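Local coordinates for protein ORF10 (Moritella marina, PDB 6RIW) that probably catalyses, as the ketosynthase–chain length factor didomain of a polyunsaturated fatty acid synthase, the condensation steps that lengthen acyl chains on acyl carrier protein, at residues A[82-90]-A[167-178]; A[123-134]-A[582-593]. All blocks are in the same frame, centred on the assembly; numbering follows the deposited sequence.

How the contacts relate
Along the chain the four segments come in the order 82-90, 123-134, 167-178 and 582-593, so the two contacts cross instead of nesting. Contact 1 closes a loop of 76 residues inside the ketosynthase domain and packs the turn between helices 80-84 and 88-104 against the start of helix 174-183. Contact 2 opens within that loop and spans 447 residues, joining helix 129-148 of the ketosynthase to helix 589-595 of the second, chain-length-factor-type domain. Their centres lie about 13 Å apart. Asp-88 and Lys-127 form a salt bridge between them, and Asp-87 probably hydrogen-bonds Ser-128, so polar contacts tie the turn of contact 1 to the interdomain interface of contact 2.

Contact 1 (A[82-90]-A[167-178])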
loop_
_atom_site.group_PDB
_atom_site.type_symbol
_atom_site.label_atom_id
_atom_site.label_comp_id
_atom_site.label_asym_id
_atom_site.label_seq_id
_atom_site.Cartn_x
_atom_site.Cartn_y
_atom_site.Cartn_z
ATOM N N TYR A 82 -13.451 -20.302 1.218
ATOM C CA TYR A 82 -13.054 -18.991 0.703
ATOM C C TYR A 82 -11.654 -18.605 1.189
ATOM O O TYR A 82 -10.798 -18.203 0.391
ATOM C CB TYR A 82 -14.080 -17.940 1.121
ATOM C CG TYR A 82 -13.659 -16.525 0.782
ATOM C CD1 TYR A 82 -13.574 -16.103 -0.539
ATOM C CD2 TYR A 82 -13.332 -15.625 1.783
ATOM C CE1 TYR A 82 -13.185 -14.791 -0.858
ATOM C CE2 TYR A 82 -12.946 -14.319 1.479
ATOM C CZ TYR A 82 -12.874 -13.911 0.167
ATOM O OH TYR A 82 -12.469 -12.618 -0.115
ATOM N N LEU A 83 -11.406 -18.701 2.499
ATOM C CA LEU A 83 -10.101 -18.289 3.026
ATOM C C LEU A 83 -8.978 -19.183 2.521
ATOM O O LEU A 83 -7.850 -18.713 2.331
ATOM C CB LEU A 83 -10.103 -18.293 4.552
ATOM C CG LEU A 83 -11.136 -17.374 5.175
ATOM C CD1 LEU A 83 -11.075 -17.432 6.695
ATOM C CD2 LEU A 83 -10.880 -15.943 4.675
ATOM N N ALA A 84 -9.257 -20.476 2.323
ATOM C CA ALA A 84 -8.259 -21.396 1.791
ATOM C C ALA A 84 -7.790 -21.012 0.395
ATOM O O ALA A 84 -6.686 -21.397 0.005
ATOM C CB ALA A 84 -8.820 -22.824 1.761
ATOM N N GLY A 85 -8.598 -20.291 -0.367
ATOM C CA GLY A 85 -8.244 -19.908 -1.716
ATOM C C GLY A 85 -7.574 -18.556 -1.835
ATOM O O GLY A 85 -7.438 -18.046 -2.950
ATOM N N LEU A 86 -7.136 -17.965 -0.732
ATOM C CA LEU A 86 -6.481 -16.666 -0.771
ATOM C C LEU A 86 -4.969 -16.823 -0.623
ATOM O O LEU A 86 -4.469 -17.832 -0.112
ATOM C CB LEU A 86 -7.051 -15.746 0.318
ATOM C CG LEU A 86 -8.547 -15.406 0.216
ATOM C CD1 LEU A 86 -8.975 -14.550 1.392
ATOM C CD2 LEU A 86 -8.823 -14.663 -1.078
ATOM N N ASP A 87 -4.251 -15.798 -1.081
ATOM C CA ASP A 87 -2.793 -15.759 -1.090
ATOM C C ASP A 87 -2.209 -15.821 0.326
ATOM O O ASP A 87 -2.871 -15.508 1.326
ATOM C CB ASP A 87 -2.317 -14.454 -1.766
ATOM C CG ASP A 87 -0.832 -14.444 -2.106
ATOM O OD1 ASP A 87 -0.451 -15.018 -3.166
ATOM O OD2 ASP A 87 -0.034 -13.813 -1.350
ATOM N N ASP A 88 -0.919 -16.183 0.382
ATOM C CA ASP A 88 -0.130 -16.058 1.616
ATOM C C ASP A 88 -0.335 -14.702 2.277
ATOM O O ASP A 88 -0.382 -14.594 3.513
ATOM C CB ASP A 88 1.357 -16.221 1.302
ATOM C CG ASP A 88 1.768 -17.666 1.066
ATOM O OD1 ASP A 88 1.043 -18.577 1.517
ATOM O OD2 ASP A 88 2.823 -17.871 0.411
ATOM N N LEU A 89 -0.386 -13.637 1.475
ATOM C CA LEU A 89 -0.593 -12.306 2.050
ATOM C C LEU A 89 -1.773 -12.310 3.010
ATOM O O LEU A 89 -1.666 -11.858 4.157
ATOM C CB LEU A 89 -0.824 -11.286 0.945
ATOM C CG LEU A 89 -0.536 -9.832 1.346
ATOM C CD1 LEU A 89 -0.297 -9.002 0.086
ATOM C CD2 LEU A 89 -1.670 -9.278 2.140
ATOM N N ASN A 90 -2.919 -12.799 2.542
ATOM C CA ASN A 90 -4.113 -12.800 3.379
ATOM C C ASN A 90 -3.999 -13.819 4.497
ATOM O O ASN A 90 -4.380 -13.540 5.646
ATOM C CB ASN A 90 -5.345 -13.103 2.528
ATOM C CG ASN A 90 -5.457 -12.190 1.313
ATOM O OD1 ASN A 90 -6.177 -11.203 1.339
ATOM N ND2 ASN A 90 -4.740 -12.520 0.251
ATOM N N ASP A 167 -10.540 -11.831 -5.668
ATOM C CA ASP A 167 -10.165 -11.014 -4.507
ATOM C C ASP A 167 -8.651 -11.009 -4.277
ATOM O O ASP A 167 -8.139 -10.134 -3.575
ATOM C CB ASP A 167 -10.878 -11.517 -3.234
ATOM C CG ASP A 167 -12.358 -11.083 -3.139
ATOM O OD1 ASP A 167 -12.831 -10.248 -3.950
ATOM O OD2 ASP A 167 -13.061 -11.596 -2.230
ATOM N N ASN A 168 -7.919 -11.982 -4.829
ATOM C CA ASN A 168 -6.468 -11.972 -4.755
ATOM C C ASN A 168 -5.828 -10.806 -5.517
ATOM O O ASN A 168 -4.638 -10.544 -5.328
ATOM C CB ASN A 168 -5.935 -13.306 -5.272
ATOM C CG ASN A 168 -6.156 -14.428 -4.268
ATOM O OD1 ASN A 168 -5.637 -14.371 -3.153
ATOM N ND2 ASN A 168 -6.960 -15.427 -4.638
ATOM N N ALA A 169 -6.570 -10.081 -6.333
ATOM C CA ALA A 169 -5.980 -8.897 -6.954
ATOM C C ALA A 169 -6.139 -7.633 -6.106
ATOM O O ALA A 169 -5.577 -6.583 -6.463
ATOM C CB ALA A 169 -6.608 -8.665 -8.332
ATOM N N LEU A 170 -6.898 -7.703 -5.011
ATOM C CA LEU A 170 -7.111 -6.555 -4.128
ATOM C C LEU A 170 -5.995 -6.560 -3.087
ATOM O O LEU A 170 -6.170 -6.909 -1.914
ATOM C CB LEU A 170 -8.498 -6.605 -3.486
ATOM C CG LEU A 170 -9.697 -6.764 -4.456
ATOM C CD1 LEU A 170 -10.989 -6.908 -3.688
ATOM C CD2 LEU A 170 -9.775 -5.564 -5.399
ATOM N N VAL A 171 -4.806 -6.197 -3.556
ATOM C CA VAL A 171 -3.603 -6.515 -2.792
ATOM C C VAL A 171 -3.390 -5.527 -1.645
ATOM O O VAL A 171 -3.075 -5.924 -0.515
ATOM C CB VAL A 171 -2.394 -6.570 -3.747
ATOM C CG1 VAL A 171 -1.095 -6.489 -2.963
ATOM C CG2 VAL A 171 -2.436 -7.872 -4.586
ATOM N N ALA A 172 -3.554 -4.228 -1.900
ATOM C CA ALA A 172 -3.101 -3.232 -0.925
ATOM C C ALA A 172 -4.036 -3.121 0.289
ATOM O O ALA A 172 -3.597 -3.274 1.439
ATOM C CB ALA A 172 -2.925 -1.869 -1.611
ATOM N N GLY A 173 -5.323 -2.863 0.063
ATOM C CA GLY A 173 -6.199 -2.510 1.167
ATOM C C GLY A 173 -7.088 -3.631 1.682
ATOM O O GLY A 173 -7.302 -3.758 2.891
ATOM N N TYR A 174 -7.614 -4.458 0.781
ATOM C CA TYR A 174 -8.536 -5.515 1.203
ATOM C C TYR A 174 -8.005 -6.420 2.318
ATOM O O TYR A 174 -8.822 -6.863 3.147
ATOM C CB TYR A 174 -8.935 -6.361 -0.015
ATOM C CG TYR A 174 -9.991 -7.401 0.300
ATOM C CD1 TYR A 174 -11.248 -7.023 0.762
ATOM C CD2 TYR A 174 -9.720 -8.765 0.131
ATOM C CE1 TYR A 174 -12.231 -7.989 1.055
ATOM C CE2 TYR A 174 -10.683 -9.735 0.429
ATOM C CZ TYR A 174 -11.934 -9.338 0.889
ATOM O OH TYR A 174 -12.892 -10.301 1.171
ATOM N N PRO A 175 -6.711 -6.746 2.407
ATOM C CA PRO A 175 -6.276 -7.612 3.524
ATOM C C PRO A 175 -6.651 -7.070 4.895
ATOM O O PRO A 175 -6.969 -7.860 5.798
ATOM C CB PRO A 175 -4.757 -7.689 3.334
ATOM C CG PRO A 175 -4.606 -7.602 1.807
ATOM C CD PRO A 175 -5.635 -6.564 1.413
ATOM N N ALA A 176 -6.626 -5.746 5.082
ATOM C CA ALA A 176 -7.038 -5.191 6.369
ATOM C C ALA A 176 -8.545 -5.339 6.582
ATOM O O ALA A 176 -8.994 -5.646 7.690
ATOM C CB ALA A 176 -6.628 -3.724 6.469
ATOM N N ALA A 177 -9.344 -5.117 5.536
ATOM C CA ALA A 177 -10.785 -5.312 5.664
ATOM C C ALA A 177 -11.128 -6.783 5.854
ATOM O O ALA A 177 -12.102 -7.112 6.536
ATOM C CB ALA A 177 -11.503 -4.749 4.428
ATOM N N LEU A 178 -10.352 -7.680 5.251
ATOM C CA LEU A 178 -10.612 -9.099 5.417
ATOM C C LEU A 178 -10.334 -9.536 6.846
ATOM O O LEU A 178 -11.097 -10.323 7.423
ATOM C CB LEU A 178 -9.754 -9.896 4.448
ATOM C CG LEU A 178 -9.828 -11.410 4.624
ATOM C CD1 LEU A 178 -11.097 -11.898 4.003
ATOM C CD2 LEU A 178 -8.650 -12.071 3.935
HETATM O O HOH W 1 -5.774 -10.494 5.266
#
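Tyr-82 reaches across to Asp-167 and Tyr-174 within the thiolase fold of the ketosynthase domain, where the turn between two helices packs on the lead-in to helix 174-183. Its ring extends with CG anti to the backbone N (chi1 173°), and OH hydrogen-bonds Asp-167 OD2, though the modelled 2.4 Å is so short that its exact length is doubtful; the Tyr-174 hydroxyl arrives from the opposite direction. Beyond it, Leu-83 CD2 touches Leu-178 CD1. At the turn, the Asn-168 amide spans two backbone groups: ND2 donates to Gly-85 O at 3.2 Å, nearly straight (168°) and in the carbonyl plane, while OD1 accepts from Asp-87 N at 2.9 Å. An alanine here removes the amide, and Gly-85 O and Asp-87 N would probably each be left without this partner, the turn freer to shift. Leu-86 CD1 meets Leu-178 CD2 tip to tip (3.6 Å). Asp-87 is the N-cap of helix 88-104: OD2 accepts from Leu-89 N, and OD1 probably hydrogen-bonds Ser-128 OG. Leu-89 CD2 presses tightly on Pro-175 CG, 3.4 Å away. Last, Asn-90 sets CB against Leu-178 CD2, and a water donates to Pro-175 O at 2.9 Å and weakly to Asn-90 O.

Contact 2 (A[123-134]-A[582-593]); sequences SFPTKSSNQLFM and MGMELELHQYRG
His-589 swings its CG anti to the carbonyl carbon (chi1 -65°), and Ser-129 holds OG between its backbone N and carbonyl carbon (chi1 72°); these torsions bring the imidazole edge and the hydroxyl together, NE2 and OG being hydrogen-bonded at 2.7 Å in the ring plane. The imidazole is the knob in a hole made by Ser-129, Asn-130, Phe-133 and Met-134 on helix 129-148. At its other nitrogen, ND1 donates to Leu-586 O, 2.8 Å away. Pro-125 lies over one face of the ring in a CH-pi contact made by CG. Phe-133 approaches the opposite face obliquely, Phe-133 CD2 lying 3.4 Å from His-589 ND1, and the Phe-133 and His-589 ring planes are 39° apart; Phe-133 CZ touches Leu-586 CD2. Asn-130 OD1 sits at the ring edge, 3.2 Å from His-589 CD2, while Asn-130 ND2 hydrogen-bonds Asp-227, which also forms a salt bridge with Arg-592, whose NE donates to Asn-596. Met-134, bent along its chain, brings CE to 3.3 Å from His-589 O and against Arg-592 CB. Toward the start of both segments, Met-584 CE meets Pro-125 CD and Met-582 CE lies beside Ser-123 OG. Thr-126 and Ser-129 form a capping box: Thr-126 N donates to Ser-129 OG, and Ser-129 N to Thr-126 OG1. The interface thus joins the two ketosynthase-like domains through a buried imidazole with both nitrogens bonded, fixed in rotation, and through a serine hydroxyl that serves the helix cap and the neighbouring domain at once.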
loop_
_atom_site.group_PDB
_atom_site.type_symbol
_atom_site.label_atom_id
_atom_site.label_comp_id
_atom_site.label_asym_id
_atom_site.label_seq_id
_atom_site.Cartn_x
_atom_site.Cartn_y
_atom_site.Cartn_z
ATOM N N SER A 123 2.357 -2.643 -1.746
ATOM C CA SER A 123 1.492 -2.552 -2.917
ATOM C C SER A 123 2.119 -3.231 -4.122
ATOM O O SER A 123 2.121 -2.655 -5.213
ATOM C CB SER A 123 1.189 -1.082 -3.222
ATOM O OG SER A 123 0.351 -0.540 -2.217
ATOM N N PHE A 124 2.681 -4.434 -3.946
ATOM C CA PHE A 124 3.359 -5.172 -5.013
ATOM C C PHE A 124 2.524 -6.357 -5.473
ATOM O O PHE A 124 1.735 -6.901 -4.697
ATOM C CB PHE A 124 4.684 -5.749 -4.518
ATOM C CG PHE A 124 5.787 -4.744 -4.307
ATOM C CD1 PHE A 124 5.669 -3.434 -4.719
ATOM C CD2 PHE A 124 6.961 -5.160 -3.691
ATOM C CE1 PHE A 124 6.712 -2.545 -4.519
ATOM C CE2 PHE A 124 8.008 -4.284 -3.489
ATOM C CZ PHE A 124 7.880 -2.968 -3.914
ATOM N N PRO A 125 2.750 -6.849 -6.691
ATOM C CA PRO A 125 2.142 -8.125 -7.103
ATOM C C PRO A 125 2.447 -9.216 -6.086
ATOM O O PRO A 125 3.514 -9.231 -5.472
ATOM C CB PRO A 125 2.812 -8.427 -8.444
ATOM C CG PRO A 125 3.175 -7.014 -9.012
ATOM C CD PRO A 125 3.524 -6.201 -7.765
ATOM N N THR A 126 1.511 -10.146 -5.942
ATOM C CA THR A 126 1.709 -11.320 -5.103
ATOM C C THR A 126 1.784 -12.559 -5.980
ATOM O O THR A 126 1.542 -12.519 -7.193
ATOM C CB THR A 126 0.587 -11.490 -4.075
ATOM O OG1 THR A 126 -0.633 -11.818 -4.751
ATOM C CG2 THR A 126 0.401 -10.219 -3.209
ATOM N N LYS A 127 2.106 -13.696 -5.351
ATOM C CA LYS A 127 2.180 -14.918 -6.140
ATOM C C LYS A 127 0.819 -15.268 -6.734
ATOM O O LYS A 127 0.752 -15.797 -7.851
ATOM C CB LYS A 127 2.727 -16.066 -5.279
ATOM C CG LYS A 127 4.133 -15.791 -4.730
ATOM C CD LYS A 127 4.699 -17.055 -4.029
ATOM C CE LYS A 127 3.890 -17.368 -2.757
ATOM N NZ LYS A 127 4.003 -16.308 -1.674
ATOM N N SER A 128 -0.272 -14.891 -6.052
ATOM C CA SER A 128 -1.610 -15.173 -6.555
ATOM C C SER A 128 -2.107 -14.115 -7.534
ATOM O O SER A 128 -2.784 -14.454 -8.508
ATOM C CB SER A 128 -2.603 -15.297 -5.394
ATOM O OG SER A 128 -2.218 -16.358 -4.526
ATOM N N SER A 129 -1.838 -12.833 -7.282
ATOM C CA SER A 129 -2.371 -11.812 -8.199
ATOM C C SER A 129 -1.820 -11.989 -9.619
ATOM O O SER A 129 -2.535 -11.731 -10.598
ATOM C CB SER A 129 -2.103 -10.401 -7.651
ATOM O OG SER A 129 -0.736 -10.023 -7.732
ATOM N N ASN A 130 -0.576 -12.477 -9.746
ATOM C CA ASN A 130 0.009 -12.785 -11.051
ATOM C C ASN A 130 -0.908 -13.667 -11.883
ATOM O O ASN A 130 -1.036 -13.474 -13.098
ATOM C CB ASN A 130 1.356 -13.509 -10.892
ATOM C CG ASN A 130 2.478 -12.629 -10.401
ATOM O OD1 ASN A 130 2.428 -11.402 -10.483
ATOM N ND2 ASN A 130 3.525 -13.270 -9.884
ATOM N N GLN A 131 -1.556 -14.651 -11.246
ATOM C CA GLN A 131 -2.352 -15.616 -11.997
ATOM C C GLN A 131 -3.524 -14.955 -12.707
ATOM O O GLN A 131 -4.005 -15.473 -13.724
ATOM C CB GLN A 131 -2.885 -16.721 -11.070
ATOM C CG GLN A 131 -1.829 -17.607 -10.426
ATOM C CD GLN A 131 -1.475 -18.812 -11.295
ATOM O OE1 GLN A 131 -2.003 -18.974 -12.397
ATOM N NE2 GLN A 131 -0.565 -19.658 -10.798
ATOM N N LEU A 132 -3.986 -13.817 -12.203
ATOM C CA LEU A 132 -5.149 -13.145 -12.770
ATOM C C LEU A 132 -4.821 -12.270 -13.970
ATOM O O LEU A 132 -5.745 -11.896 -14.692
ATOM C CB LEU A 132 -5.838 -12.286 -11.693
ATOM C CG LEU A 132 -6.429 -13.071 -10.510
ATOM C CD1 LEU A 132 -6.730 -12.153 -9.323
ATOM C CD2 LEU A 132 -7.684 -13.790 -10.920
ATOM N N PHE A 133 -3.549 -11.939 -14.214
ATOM C CA PHE A 133 -3.229 -10.955 -15.247
ATOM C C PHE A 133 -2.239 -11.455 -16.291
ATOM O O PHE A 133 -2.307 -11.028 -17.443
ATOM C CB PHE A 133 -2.708 -9.675 -14.593
ATOM C CG PHE A 133 -3.694 -9.093 -13.630
ATOM C CD1 PHE A 133 -4.920 -8.613 -14.103
ATOM C CD2 PHE A 133 -3.444 -9.092 -12.260
ATOM C CE1 PHE A 133 -5.868 -8.115 -13.207
ATOM C CE2 PHE A 133 -4.364 -8.584 -11.361
ATOM C CZ PHE A 133 -5.584 -8.101 -11.818
ATOM N N MET A 134 -1.321 -12.341 -15.916
ATOM C CA MET A 134 -0.343 -12.831 -16.891
ATOM C C MET A 134 -0.968 -13.335 -18.191
ATOM O O MET A 134 -0.376 -13.096 -19.259
ATOM C CB MET A 134 0.505 -13.956 -16.273
ATOM C CG MET A 134 1.513 -13.554 -15.232
ATOM S SD MET A 134 2.463 -12.044 -15.568
ATOM C CE MET A 134 2.847 -11.556 -13.882
ATOM N N MET A 582 -4.819 5.043 -2.499
ATOM C CA MET A 582 -4.485 4.321 -3.719
ATOM C C MET A 582 -4.670 2.839 -3.453
ATOM O O MET A 582 -4.857 2.410 -2.312
ATOM C CB MET A 582 -3.051 4.635 -4.171
ATOM C CG MET A 582 -1.995 4.420 -3.057
ATOM S SD MET A 582 -1.526 2.670 -2.809
ATOM C CE MET A 582 -0.289 2.489 -4.134
ATOM N N GLY A 583 -4.678 2.067 -4.538
ATOM C CA GLY A 583 -4.430 0.644 -4.497
ATOM C C GLY A 583 -3.285 0.350 -5.455
ATOM O O GLY A 583 -2.727 1.260 -6.079
ATOM N N MET A 584 -2.929 -0.927 -5.565
ATOM C CA MET A 584 -1.752 -1.214 -6.387
ATOM C C MET A 584 -2.022 -0.865 -7.849
ATOM O O MET A 584 -3.156 -0.951 -8.339
ATOM C CB MET A 584 -1.296 -2.678 -6.238
ATOM C CG MET A 584 -2.200 -3.750 -6.797
ATOM S SD MET A 584 -1.273 -5.309 -7.168
ATOM C CE MET A 584 -0.165 -4.756 -8.391
ATOM N N GLU A 585 -0.983 -0.393 -8.522
ATOM C CA GLU A 585 -1.012 -0.258 -9.971
ATOM C C GLU A 585 -1.011 -1.662 -10.553
ATOM O O GLU A 585 0.010 -2.353 -10.505
ATOM C CB GLU A 585 0.203 0.536 -10.444
ATOM C CG GLU A 585 0.326 0.653 -11.970
ATOM C CD GLU A 585 -0.968 1.129 -12.623
ATOM O OE1 GLU A 585 -1.212 2.366 -12.635
ATOM O OE2 GLU A 585 -1.736 0.270 -13.138
ATOM N N LEU A 586 -2.160 -2.101 -11.051
ATOM C CA LEU A 586 -2.255 -3.449 -11.597
ATOM C C LEU A 586 -1.351 -3.652 -12.808
ATOM O O LEU A 586 -0.989 -4.805 -13.104
ATOM C CB LEU A 586 -3.708 -3.732 -11.948
ATOM C CG LEU A 586 -4.688 -3.726 -10.747
ATOM C CD1 LEU A 586 -6.134 -3.832 -11.263
ATOM C CD2 LEU A 586 -4.384 -4.866 -9.772
ATOM N N GLU A 587 -0.972 -2.569 -13.522
ATOM C CA GLU A 587 -0.030 -2.714 -14.633
ATOM C C GLU A 587 1.354 -3.165 -14.178
ATOM O O GLU A 587 2.176 -3.553 -15.025
ATOM C CB GLU A 587 0.084 -1.407 -15.444
ATOM C CG GLU A 587 -1.217 -1.054 -16.167
ATOM C CD GLU A 587 -1.073 0.159 -17.094
ATOM O OE1 GLU A 587 -0.062 0.895 -16.996
ATOM O OE2 GLU A 587 -1.981 0.377 -17.916
ATOM N N LEU A 588 1.627 -3.167 -12.871
ATOM C CA LEU A 588 2.899 -3.703 -12.401
ATOM C C LEU A 588 3.100 -5.182 -12.742
ATOM O O LEU A 588 4.249 -5.657 -12.729
ATOM C CB LEU A 588 3.023 -3.509 -10.881
ATOM C CG LEU A 588 3.187 -2.058 -10.380
ATOM C CD1 LEU A 588 3.303 -2.067 -8.860
ATOM C CD2 LEU A 588 4.389 -1.402 -11.019
ATOM N N HIS A 589 2.021 -5.921 -13.023
ATOM C CA HIS A 589 2.154 -7.315 -13.442
ATOM C C HIS A 589 2.828 -7.440 -14.799
ATOM O O HIS A 589 3.320 -8.522 -15.134
ATOM C CB HIS A 589 0.776 -7.994 -13.460
ATOM C CG HIS A 589 0.164 -8.088 -12.093
ATOM N ND1 HIS A 589 -0.748 -7.167 -11.622
ATOM C CD2 HIS A 589 0.361 -8.975 -11.085
ATOM C CE1 HIS A 589 -1.090 -7.481 -10.378
ATOM N NE2 HIS A 589 -0.444 -8.584 -10.034
ATOM N N GLN A 590 2.880 -6.350 -15.571
ATOM C CA GLN A 590 3.547 -6.413 -16.862
ATOM C C GLN A 590 5.044 -6.642 -16.716
ATOM O O GLN A 590 5.666 -7.164 -17.643
ATOM C CB GLN A 590 3.270 -5.128 -17.655
ATOM C CG GLN A 590 1.808 -4.993 -18.044
ATOM C CD GLN A 590 1.471 -3.612 -18.569
ATOM O OE1 GLN A 590 2.358 -2.866 -18.955
ATOM N NE2 GLN A 590 0.180 -3.271 -18.598
ATOM N N TYR A 591 5.635 -6.269 -15.577
ATOM C CA TYR A 591 7.075 -6.433 -15.424
ATOM C C TYR A 591 7.467 -7.910 -15.386
ATOM O O TYR A 591 8.362 -8.351 -16.129
ATOM C CB TYR A 591 7.569 -5.707 -14.176
ATOM C CG TYR A 591 9.035 -5.946 -13.993
ATOM C CD1 TYR A 591 9.948 -5.466 -14.919
ATOM C CD2 TYR A 591 9.506 -6.697 -12.922
ATOM C CE1 TYR A 591 11.309 -5.727 -14.789
ATOM C CE2 TYR A 591 10.857 -6.953 -12.774
ATOM C CZ TYR A 591 11.749 -6.464 -13.713
ATOM O OH TYR A 591 13.087 -6.725 -13.565
ATOM N N ARG A 592 6.832 -8.699 -14.518
ATOM C CA ARG A 592 7.071 -10.143 -14.591
ATOM C C ARG A 592 6.528 -10.722 -15.897
ATOM O O ARG A 592 7.077 -11.702 -16.425
ATOM C CB ARG A 592 6.451 -10.863 -13.386
ATOM C CG ARG A 592 6.766 -12.369 -13.409
ATOM C CD ARG A 592 6.384 -13.104 -12.133
ATOM N NE ARG A 592 6.664 -14.532 -12.325
ATOM C CZ ARG A 592 6.871 -15.404 -11.341
ATOM N NH1 ARG A 592 6.828 -15.005 -10.082
ATOM N NH2 ARG A 592 7.129 -16.679 -11.623
ATOM N N GLY A 593 5.464 -10.126 -16.437
ATOM C CA GLY A 593 5.002 -10.509 -17.760
ATOM C C GLY A 593 6.115 -10.495 -18.792
ATOM O O GLY A 593 6.143 -11.334 -19.696
#